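Local coordinates for protein putative histidinol-phosphate aminotransferase (Burkholderia pseudomallei, PDB 3P1T) that probably transfers the amino group of L-histidinol phosphate to 2-oxoglutarate with the help of pyridoxal 5'-phosphate, a step of histidine biosynthesis, at residues M91-Y103 / Q132-N146. Sequence-based numbering, arbitrary orientation. Where two conformers were deposited one is given.
Sequences MRFVTAWPGFDGY and QVSRDDCVVLANPSN
With CG trans to the backbone N (chi1 -177°) and the chain bent at chi3, Arg92 lays its guanidinium alongside the carboxylate of Asp137, whose own CG sits beside its backbone N. The two residues pair on neighbouring parallel strands, 92-96 and 137-142, in the mixed seven-stranded sheet of the large domain of this fold-type I PLP-dependent aminotransferase. Arg92 grips side-on: Arg92 NH2 makes a nearly straight hydrogen bond to Asp137 OD2 at 2.8 Å, part of the salt bridge, whereas NE reaches OD1 from above the carboxylate plane. Ser134 N reaches Asp137 OD2 from the face opposite Arg92 NH2, so two donors hold that oxygen and tie the Ser134-Asp137 turn that leads into the strand to the pair. Backbone bonds from Arg92 N to Asp136 O, Cys138 N to Arg92 O, Val94 N to Cys138 O and Val140 N to Val94 O zip the strands together. Beyond them water 1 takes over, accepting from Ala96 N and donating to Val140 O.

On the face of Phe93 and Cys138, Cys138 CB lies over the rim of the phenyl ring and Cys138 SG lies oblique to the ring, 3.5 Å from Phe93 CE2. Selenomethionine Met91 adds its SE, 4.0 Å from Cys138 CB. On the other face, Val94 CB packs against Val139 CG2.

Past the strand ends, water 3 links Phe100 N to Ser145 OG. Asn146 OD1 accepts from Arg314 and ND2 hydrogen-bonds a tartrate, probably from the crystallisation liquor, that may mark a pocket. Tyr103, its hydroxyl bonded to Asp170, takes Phe100 CD2 on one ring face and on the opposite face Val140 CG1, 3.8 Å from the ring centroid.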
HETATM    1  N   MSE A  91     -11.547 -20.838   9.722  1.00 28.31           N
HETATM    2  CA  MSE A  91     -12.851 -20.964   9.084  1.00 26.84           C
HETATM    3  C   MSE A  91     -12.750 -21.412   7.608  1.00 34.06           C
HETATM    4  O   MSE A  91     -11.709 -21.254   6.946  1.00 33.37           O
HETATM    5  CB  MSE A  91     -13.614 -19.616   9.144  1.00 27.38           C
HETATM    6  CG  MSE A  91     -13.782 -19.052  10.561  1.00 31.64           C
HETATM    7 SE   MSE A  91     -14.990 -17.493  10.630  0.75 35.61          SE
HETATM    8  CE  MSE A  91     -16.662 -18.434  10.807  1.00 33.93           C
ATOM      9  N   ARG A  92     -13.870 -21.939   7.088  1.00 31.35           N
ATOM     10  CA  ARG A  92     -13.986 -22.289   5.686  1.00 30.26           C
ATOM     11  C   ARG A  92     -14.468 -21.052   4.978  1.00 36.60           C
ATOM     12  O   ARG A  92     -15.471 -20.455   5.372  1.00 36.37           O
ATOM     13  CB  ARG A  92     -14.914 -23.489   5.484  1.00 28.46           C
ATOM     14  CG  ARG A  92     -15.010 -23.941   4.039  1.00 36.96           C
ATOM     15  CD  ARG A  92     -15.932 -25.123   3.862  1.00 39.05           C
ATOM     16  NE  ARG A  92     -17.349 -24.790   4.023  1.00 36.55           N
ATOM     17  CZ  ARG A  92     -18.352 -25.554   3.588  1.00 54.00           C
ATOM     18  NH1 ARG A  92     -18.101 -26.668   2.912  1.00 36.03           N
ATOM     19  NH2 ARG A  92     -19.613 -25.180   3.775  1.00 48.81           N
ATOM     20  N   PHE A  93     -13.728 -20.621   3.974  1.00 34.87           N
ATOM     21  CA  PHE A  93     -14.099 -19.441   3.209  1.00 34.35           C
ATOM     22  C   PHE A  93     -15.003 -19.878   2.058  1.00 36.95           C
ATOM     23  O   PHE A  93     -14.734 -20.879   1.379  1.00 34.71           O
ATOM     24  CB  PHE A  93     -12.854 -18.679   2.751  1.00 35.78           C
ATOM     25  CG  PHE A  93     -12.285 -17.905   3.918  1.00 37.87           C
ATOM     26  CD1 PHE A  93     -11.522 -18.544   4.892  1.00 42.68           C
ATOM     27  CD2 PHE A  93     -12.569 -16.555   4.083  1.00 39.64           C
ATOM     28  CE1 PHE A  93     -11.067 -17.850   6.016  1.00 43.89           C
ATOM     29  CE2 PHE A  93     -12.085 -15.859   5.193  1.00 43.13           C
ATOM     30  CZ  PHE A  93     -11.355 -16.516   6.158  1.00 42.15           C
ATOM     31  N   VAL A  94     -16.141 -19.184   1.935  1.00 34.17           N
ATOM     32  CA  VAL A  94     -17.170 -19.500   0.954  1.00 34.62           C
ATOM     33  C   VAL A  94     -17.354 -18.307   0.005  1.00 39.47           C
ATOM     34  O   VAL A  94     -17.668 -17.195   0.435  1.00 39.11           O
ATOM     35  CB  VAL A  94     -18.488 -19.893   1.658  1.00 38.69           C
ATOM     36  CG1 VAL A  94     -19.625 -20.047   0.661  1.00 39.07           C
ATOM     37  CG2 VAL A  94     -18.323 -21.159   2.476  1.00 38.55           C
ATOM     38  N   THR A  95     -17.141 -18.548  -1.286  1.00 36.95           N
ATOM     39  CA  THR A  95     -17.272 -17.529  -2.330  1.00 36.74           C
ATOM     40  C   THR A  95     -18.128 -18.083  -3.468  1.00 41.93           C
ATOM     41  O   THR A  95     -18.370 -19.296  -3.529  1.00 41.95           O
ATOM     42  CB  THR A  95     -15.876 -17.088  -2.835  1.00 41.65           C
ATOM     43  OG1 THR A  95     -15.224 -18.192  -3.480  1.00 40.21           O
ATOM     44  CG2 THR A  95     -14.995 -16.513  -1.727  1.00 38.98           C
ATOM     45  N   ALA A  96     -18.580 -17.196  -4.376  1.00 38.53           N
ATOM     46  CA  ALA A  96     -19.352 -17.593  -5.560  1.00 37.31           C
ATOM     47  C   ALA A  96     -18.432 -17.954  -6.704  1.00 39.96           C
ATOM     48  O   ALA A  96     -17.371 -17.355  -6.860  1.00 40.42           O
ATOM     49  CB  ALA A  96     -20.274 -16.475  -5.981  1.00 37.49           C
ATOM     50  N   TRP A  97     -18.806 -18.952  -7.481  1.00 36.77           N
ATOM     51  CA  TRP A  97     -18.078 -19.320  -8.684  1.00 36.65           C
ATOM     52  C   TRP A  97     -19.052 -19.945  -9.685  1.00 41.12           C
ATOM     53  O   TRP A  97     -19.637 -20.986  -9.380  1.00 40.98           O
ATOM     54  CB  TRP A  97     -16.885 -20.235  -8.428  1.00 35.42           C
ATOM     55  CG  TRP A  97     -15.996 -20.352  -9.635  1.00 36.03           C
ATOM     56  CD1 TRP A  97     -15.996 -21.360 -10.554  1.00 39.18           C
ATOM     57  CD2 TRP A  97     -15.064 -19.371 -10.112  1.00 35.14           C
ATOM     58  NE1 TRP A  97     -15.084 -21.096 -11.543  1.00 38.15           N
ATOM     59  CE2 TRP A  97     -14.490 -19.885 -11.296  1.00 39.31           C
ATOM     60  CE3 TRP A  97     -14.636 -18.113  -9.640  1.00 35.57           C
ATOM     61  CZ2 TRP A  97     -13.496 -19.196 -12.009  1.00 38.43           C
ATOM     62  CZ3 TRP A  97     -13.671 -17.420 -10.362  1.00 36.36           C
ATOM     63  CH2 TRP A  97     -13.100 -17.968 -11.521  1.00 37.21           C
ATOM     64  N   PRO A  98     -19.292 -19.309 -10.856  1.00 37.52           N
ATOM     65  CA  PRO A  98     -18.672 -18.079 -11.379  1.00 36.46           C
ATOM     66  C   PRO A  98     -18.916 -16.867 -10.500  1.00 41.13           C
ATOM     67  O   PRO A  98     -19.965 -16.769  -9.861  1.00 41.98           O
ATOM     68  CB  PRO A  98     -19.362 -17.890 -12.738  1.00 38.39           C
ATOM     69  CG  PRO A  98     -19.752 -19.258 -13.145  1.00 43.73           C
ATOM     70  CD  PRO A  98     -20.197 -19.896 -11.857  1.00 39.95           C
ATOM     71  N   GLY A  99     -17.931 -15.971 -10.477  1.00 35.69           N
ATOM     72  CA  GLY A  99     -17.943 -14.740  -9.707  1.00 34.44           C
ATOM     73  C   GLY A  99     -16.574 -14.098  -9.757  1.00 39.71           C
ATOM     74  O   GLY A  99     -15.702 -14.586 -10.477  1.00 40.96           O
ATOM     75  N   PHE A 100     -16.365 -13.009  -8.998  1.00 35.07           N
ATOM     76  CA  PHE A 100     -15.101 -12.286  -8.945  1.00 34.95           C
ATOM     77  C   PHE A 100     -13.950 -13.233  -8.563  1.00 38.48           C
ATOM     78  O   PHE A 100     -14.065 -14.012  -7.626  1.00 40.13           O
ATOM     79  CB  PHE A 100     -15.212 -11.117  -7.966  1.00 37.51           C
ATOM     80  CG  PHE A 100     -13.934 -10.335  -7.791  1.00 39.19           C
ATOM     81  CD1 PHE A 100     -13.364  -9.656  -8.862  1.00 41.88           C
ATOM     82  CD2 PHE A 100     -13.311 -10.260  -6.547  1.00 41.72           C
ATOM     83  CE1 PHE A 100     -12.172  -8.946  -8.702  1.00 42.63           C
ATOM     84  CE2 PHE A 100     -12.134  -9.524  -6.382  1.00 43.95           C
ATOM     85  CZ  PHE A 100     -11.566  -8.884  -7.463  1.00 41.62           C
ATOM     86  N   ASP A 101     -12.869 -13.193  -9.333  1.00 34.56           N
ATOM     87  CA  ASP A 101     -11.747 -14.124  -9.231  1.00 35.05           C
ATOM     88  C   ASP A 101     -10.675 -13.707  -8.207  1.00 41.62           C
ATOM     89  O   ASP A 101      -9.771 -14.508  -7.923  1.00 42.44           O
ATOM     90  CB  ASP A 101     -11.069 -14.276 -10.618  1.00 37.31           C
ATOM     91  CG  ASP A 101     -10.492 -13.005 -11.267  1.00 46.34           C
ATOM     92  OD1 ASP A 101     -11.009 -11.890 -10.979  1.00 46.42           O
ATOM     93  OD2 ASP A 101      -9.553 -13.134 -12.097  1.00 48.92           O
ATOM     94  N   GLY A 102     -10.767 -12.488  -7.674  1.00 37.41           N
ATOM     95  CA  GLY A 102      -9.809 -11.974  -6.705  1.00 35.71           C
ATOM     96  C   GLY A 102      -9.721 -12.752  -5.408  1.00 36.25           C
ATOM     97  O   GLY A 102      -8.625 -12.917  -4.856  1.00 35.34           O
ATOM     98  N   TYR A 103     -10.872 -13.238  -4.913  1.00 32.27           N
ATOM     99  CA  TYR A 103     -10.938 -14.013  -3.666  1.00 31.66           C
ATOM    100  C   TYR A 103     -10.177 -15.316  -3.855  1.00 36.08           C
ATOM    101  O   TYR A 103      -9.355 -15.652  -3.005  1.00 35.96           O
ATOM    102  CB  TYR A 103     -12.387 -14.262  -3.212  1.00 32.83           C
ATOM    103  CG  TYR A 103     -13.297 -13.055  -3.325  1.00 33.81           C
ATOM    104  CD1 TYR A 103     -12.943 -11.831  -2.764  1.00 33.93           C
ATOM    105  CD2 TYR A 103     -14.544 -13.156  -3.930  1.00 35.58           C
ATOM    106  CE1 TYR A 103     -13.764 -10.715  -2.888  1.00 31.48           C
ATOM    107  CE2 TYR A 103     -15.399 -12.061  -4.008  1.00 36.30           C
ATOM    108  CZ  TYR A 103     -14.996 -10.842  -3.501  1.00 38.98           C
ATOM    109  OH  TYR A 103     -15.827  -9.772  -3.623  1.00 40.02           O
ATOM    110  N   GLN A 132     -25.565 -25.295   2.114  1.00 49.62           N
ATOM    111  CA  GLN A 132     -24.411 -25.960   2.724  0.50 48.64           C
ATOM    112  C   GLN A 132     -23.617 -24.967   3.588  1.00 52.28           C
ATOM    113  O   GLN A 132     -22.674 -25.378   4.273  1.00 53.20           O
ATOM    114  CB  GLN A 132     -23.503 -26.617   1.659  0.50 49.12           C
ATOM    115  CG  GLN A 132     -24.134 -27.852   0.987  0.50 51.29           C
ATOM    116  CD  GLN A 132     -23.269 -28.493  -0.080  0.50 49.87           C
ATOM    117  OE1 GLN A 132     -22.166 -29.001   0.183  0.50 43.34           O
ATOM    118  NE2 GLN A 132     -23.804 -28.580  -1.290  0.50 27.43           N
ATOM    119  N   VAL A 133     -24.003 -23.673   3.584  1.00 47.09           N
ATOM    120  CA  VAL A 133     -23.343 -22.638   4.399  1.00 45.23           C
ATOM    121  C   VAL A 133     -23.587 -22.963   5.880  1.00 50.97           C
ATOM    122  O   VAL A 133     -24.736 -23.239   6.239  1.00 52.01           O
ATOM    123  CB  VAL A 133     -23.851 -21.220   4.019  1.00 47.82           C
ATOM    124  CG1 VAL A 133     -23.432 -20.171   5.048  1.00 47.16           C
ATOM    125  CG2 VAL A 133     -23.390 -20.826   2.619  1.00 46.46           C
ATOM    126  N   SER A 134     -22.510 -22.965   6.726  1.00 47.66           N
ATOM    127  CA  SER A 134     -22.570 -23.287   8.172  1.00 47.84           C
ATOM    128  C   SER A 134     -21.950 -22.180   9.017  1.00 51.31           C
ATOM    129  O   SER A 134     -21.341 -21.273   8.468  1.00 50.63           O
ATOM    130  CB  SER A 134     -21.867 -24.610   8.468  1.00 51.75           C
ATOM    131  OG  SER A 134     -20.458 -24.523   8.336  1.00 62.83           O
ATOM    132  N   ARG A 135     -22.084 -22.256  10.351  1.00 49.51           N
ATOM    133  CA  ARG A 135     -21.574 -21.237  11.277  1.00 49.52           C
ATOM    134  C   ARG A 135     -20.036 -21.298  11.384  1.00 53.95           C
ATOM    135  O   ARG A 135     -19.430 -20.420  11.999  1.00 53.44           O
ATOM    136  CB  ARG A 135     -22.233 -21.381  12.653  1.00 50.98           C
ATOM    137  CG  ARG A 135     -23.744 -21.023  12.669  1.00 64.40           C
ATOM    138  CD  ARG A 135     -24.026 -19.520  12.774  1.00 80.42           C
ATOM    139  NE  ARG A 135     -25.457 -19.196  12.701  1.00 95.20           N
ATOM    140  CZ  ARG A 135     -26.269 -19.077  13.753  1.00113.82           C
ATOM    141  NH1 ARG A 135     -25.805 -19.258  14.985  1.00104.41           N
ATOM    142  NH2 ARG A 135     -27.552 -18.783  13.579  1.00 99.39           N
ATOM    143  N   ASP A 136     -19.407 -22.292  10.729  1.00 50.78           N
ATOM    144  CA  ASP A 136     -17.948 -22.442  10.609  1.00 49.09           C
ATOM    145  C   ASP A 136     -17.434 -21.709   9.383  1.00 48.29           C
ATOM    146  O   ASP A 136     -16.230 -21.689   9.151  1.00 47.19           O
ATOM    147  CB  ASP A 136     -17.531 -23.926  10.500  1.00 52.06           C
ATOM    148  CG  ASP A 136     -18.032 -24.883  11.561  1.00 67.21           C
ATOM    149  OD1 ASP A 136     -17.800 -24.611  12.765  1.00 67.15           O
ATOM    150  OD2 ASP A 136     -18.548 -25.971  11.182  1.00 74.79           O
ATOM    151  N   ASP A 137     -18.342 -21.156   8.560  1.00 42.84           N
ATOM    152  CA  ASP A 137     -17.982 -20.509   7.307  1.00 41.08           C
ATOM    153  C   ASP A 137     -17.977 -19.008   7.394  1.00 45.32           C
ATOM    154  O   ASP A 137     -18.807 -18.404   8.076  1.00 46.34           O
ATOM    155  CB  ASP A 137     -18.943 -20.905   6.166  1.00 42.72           C
ATOM    156  CG  ASP A 137     -19.032 -22.390   5.832  1.00 52.89           C
ATOM    157  OD1 ASP A 137     -18.103 -23.149   6.212  1.00 54.00           O
ATOM    158  OD2 ASP A 137     -20.019 -22.791   5.183  1.00 55.71           O
ATOM    159  N   CYS A 138     -17.022 -18.416   6.663  1.00 40.43           N
ATOM    160  CA  CYS A 138     -16.875 -16.997   6.419  1.00 38.66           C
ATOM    161  C   CYS A 138     -17.253 -16.763   4.960  1.00 41.26           C
ATOM    162  O   CYS A 138     -16.539 -17.218   4.059  1.00 40.62           O
ATOM    163  CB  CYS A 138     -15.470 -16.509   6.745  1.00 38.21           C
ATOM    164  SG  CYS A 138     -15.222 -14.753   6.391  1.00 41.72           S
ATOM    165  N   VAL A 139     -18.432 -16.182   4.725  1.00 36.93           N
ATOM    166  CA  VAL A 139     -18.950 -16.013   3.376  1.00 36.27           C
ATOM    167  C   VAL A 139     -18.557 -14.636   2.863  1.00 40.03           C
ATOM    168  O   VAL A 139     -18.823 -13.630   3.517  1.00 39.71           O
ATOM    169  CB  VAL A 139     -20.482 -16.248   3.323  1.00 40.63           C
ATOM    170  CG1 VAL A 139     -20.999 -16.129   1.900  1.00 40.33           C
ATOM    171  CG2 VAL A 139     -20.846 -17.616   3.903  1.00 40.53           C
ATOM    172  N   VAL A 140     -17.879 -14.612   1.699  1.00 36.52           N
ATOM    173  CA  VAL A 140     -17.401 -13.399   1.017  1.00 35.39           C
ATOM    174  C   VAL A 140     -18.080 -13.335  -0.360  1.00 38.45           C
ATOM    175  O   VAL A 140     -17.771 -14.139  -1.241  1.00 37.53           O
ATOM    176  CB  VAL A 140     -15.844 -13.339   0.909  1.00 37.63           C
ATOM    177  CG1 VAL A 140     -15.388 -12.089   0.157  1.00 36.58           C
ATOM    178  CG2 VAL A 140     -15.180 -13.410   2.280  1.00 36.59           C
ATOM    179  N   LEU A 141     -19.029 -12.404  -0.528  1.00 35.11           N
ATOM    180  CA  LEU A 141     -19.773 -12.217  -1.783  1.00 34.14           C
ATOM    181  C   LEU A 141     -19.777 -10.762  -2.248  1.00 39.07           C
ATOM    182  O   LEU A 141     -19.813  -9.842  -1.428  1.00 37.71           O
ATOM    183  CB  LEU A 141     -21.229 -12.680  -1.622  1.00 34.16           C
ATOM    184  CG  LEU A 141     -21.459 -14.158  -1.368  1.00 38.02           C
ATOM    185  CD1 LEU A 141     -22.764 -14.379  -0.704  1.00 38.30           C
ATOM    186  CD2 LEU A 141     -21.317 -14.978  -2.638  1.00 38.98           C
ATOM    187  N   ALA A 142     -19.774 -10.561  -3.577  1.00 37.88           N
ATOM    188  CA  ALA A 142     -19.858  -9.232  -4.184  1.00 37.50           C
ATOM    189  C   ALA A 142     -21.321  -8.915  -4.477  1.00 43.09           C
ATOM    190  O   ALA A 142     -22.017  -9.757  -5.063  1.00 43.89           O
ATOM    191  CB  ALA A 142     -19.010  -9.164  -5.450  1.00 37.44           C
ATOM    192  N   ASN A 143     -21.811  -7.743  -4.012  1.00 39.07           N
ATOM    193  CA  ASN A 143     -23.195  -7.298  -4.239  1.00 38.31           C
ATOM    194  C   ASN A 143     -23.209  -5.819  -4.691  1.00 41.38           C
ATOM    195  O   ASN A 143     -22.919  -4.939  -3.880  1.00 39.19           O
ATOM    196  CB  ASN A 143     -24.066  -7.504  -3.002  1.00 36.38           C
ATOM    197  CG  ASN A 143     -25.538  -7.251  -3.220  1.00 47.54           C
ATOM    198  OD1 ASN A 143     -26.083  -7.516  -4.281  1.00 38.23           O
ATOM    199  ND2 ASN A 143     -26.232  -6.780  -2.193  1.00 41.03           N
ATOM    200  N   PRO A 144     -23.508  -5.507  -5.984  1.00 39.75           N
ATOM    201  CA  PRO A 144     -23.845  -6.418  -7.108  1.00 39.32           C
ATOM    202  C   PRO A 144     -22.654  -7.288  -7.472  1.00 44.18           C
ATOM    203  O   PRO A 144     -21.513  -6.917  -7.162  1.00 43.25           O
ATOM    204  CB  PRO A 144     -24.209  -5.452  -8.250  1.00 40.99           C
ATOM    205  CG  PRO A 144     -24.491  -4.132  -7.586  1.00 45.84           C
ATOM    206  CD  PRO A 144     -23.548  -4.100  -6.420  1.00 41.15           C
ATOM    207  N   SER A 145     -22.906  -8.450  -8.095  1.00 43.05           N
ATOM    208  CA  SER A 145     -21.835  -9.385  -8.468  1.00 43.08           C
ATOM    209  C   SER A 145     -21.086  -8.998  -9.756  1.00 47.46           C
ATOM    210  O   SER A 145     -21.666  -8.477 -10.706  1.00 47.31           O
ATOM    211  CB  SER A 145     -22.397 -10.788  -8.653  1.00 46.60           C
ATOM    212  OG  SER A 145     -21.384 -11.680  -9.094  1.00 51.20           O
ATOM    213  N   ASN A 146     -19.794  -9.308  -9.778  1.00 44.54           N
ATOM    214  CA  ASN A 146     -18.908  -9.156 -10.930  1.00 44.44           C
ATOM    215  C   ASN A 146     -18.590 -10.572 -11.410  1.00 47.51           C
ATOM    216  O   ASN A 146     -18.151 -11.363 -10.573  1.00 47.59           O
ATOM    217  CB  ASN A 146     -17.652  -8.335 -10.567  1.00 44.69           C
ATOM    218  CG  ASN A 146     -16.630  -8.166 -11.670  1.00 54.12           C
ATOM    219  OD1 ASN A 146     -16.865  -8.450 -12.838  1.00 51.49           O
ATOM    220  ND2 ASN A 146     -15.459  -7.681 -11.316  1.00 44.90           N
TER
HETATM  221  O   HOH W   1     -18.032 -14.397  -4.046  1.00 32.53           O
HETATM  222  O   HOH W   2     -21.334 -14.307  -9.310  1.00 41.28           O
HETATM  223  O   HOH W   3     -18.679 -11.846  -7.770  1.00 38.77           O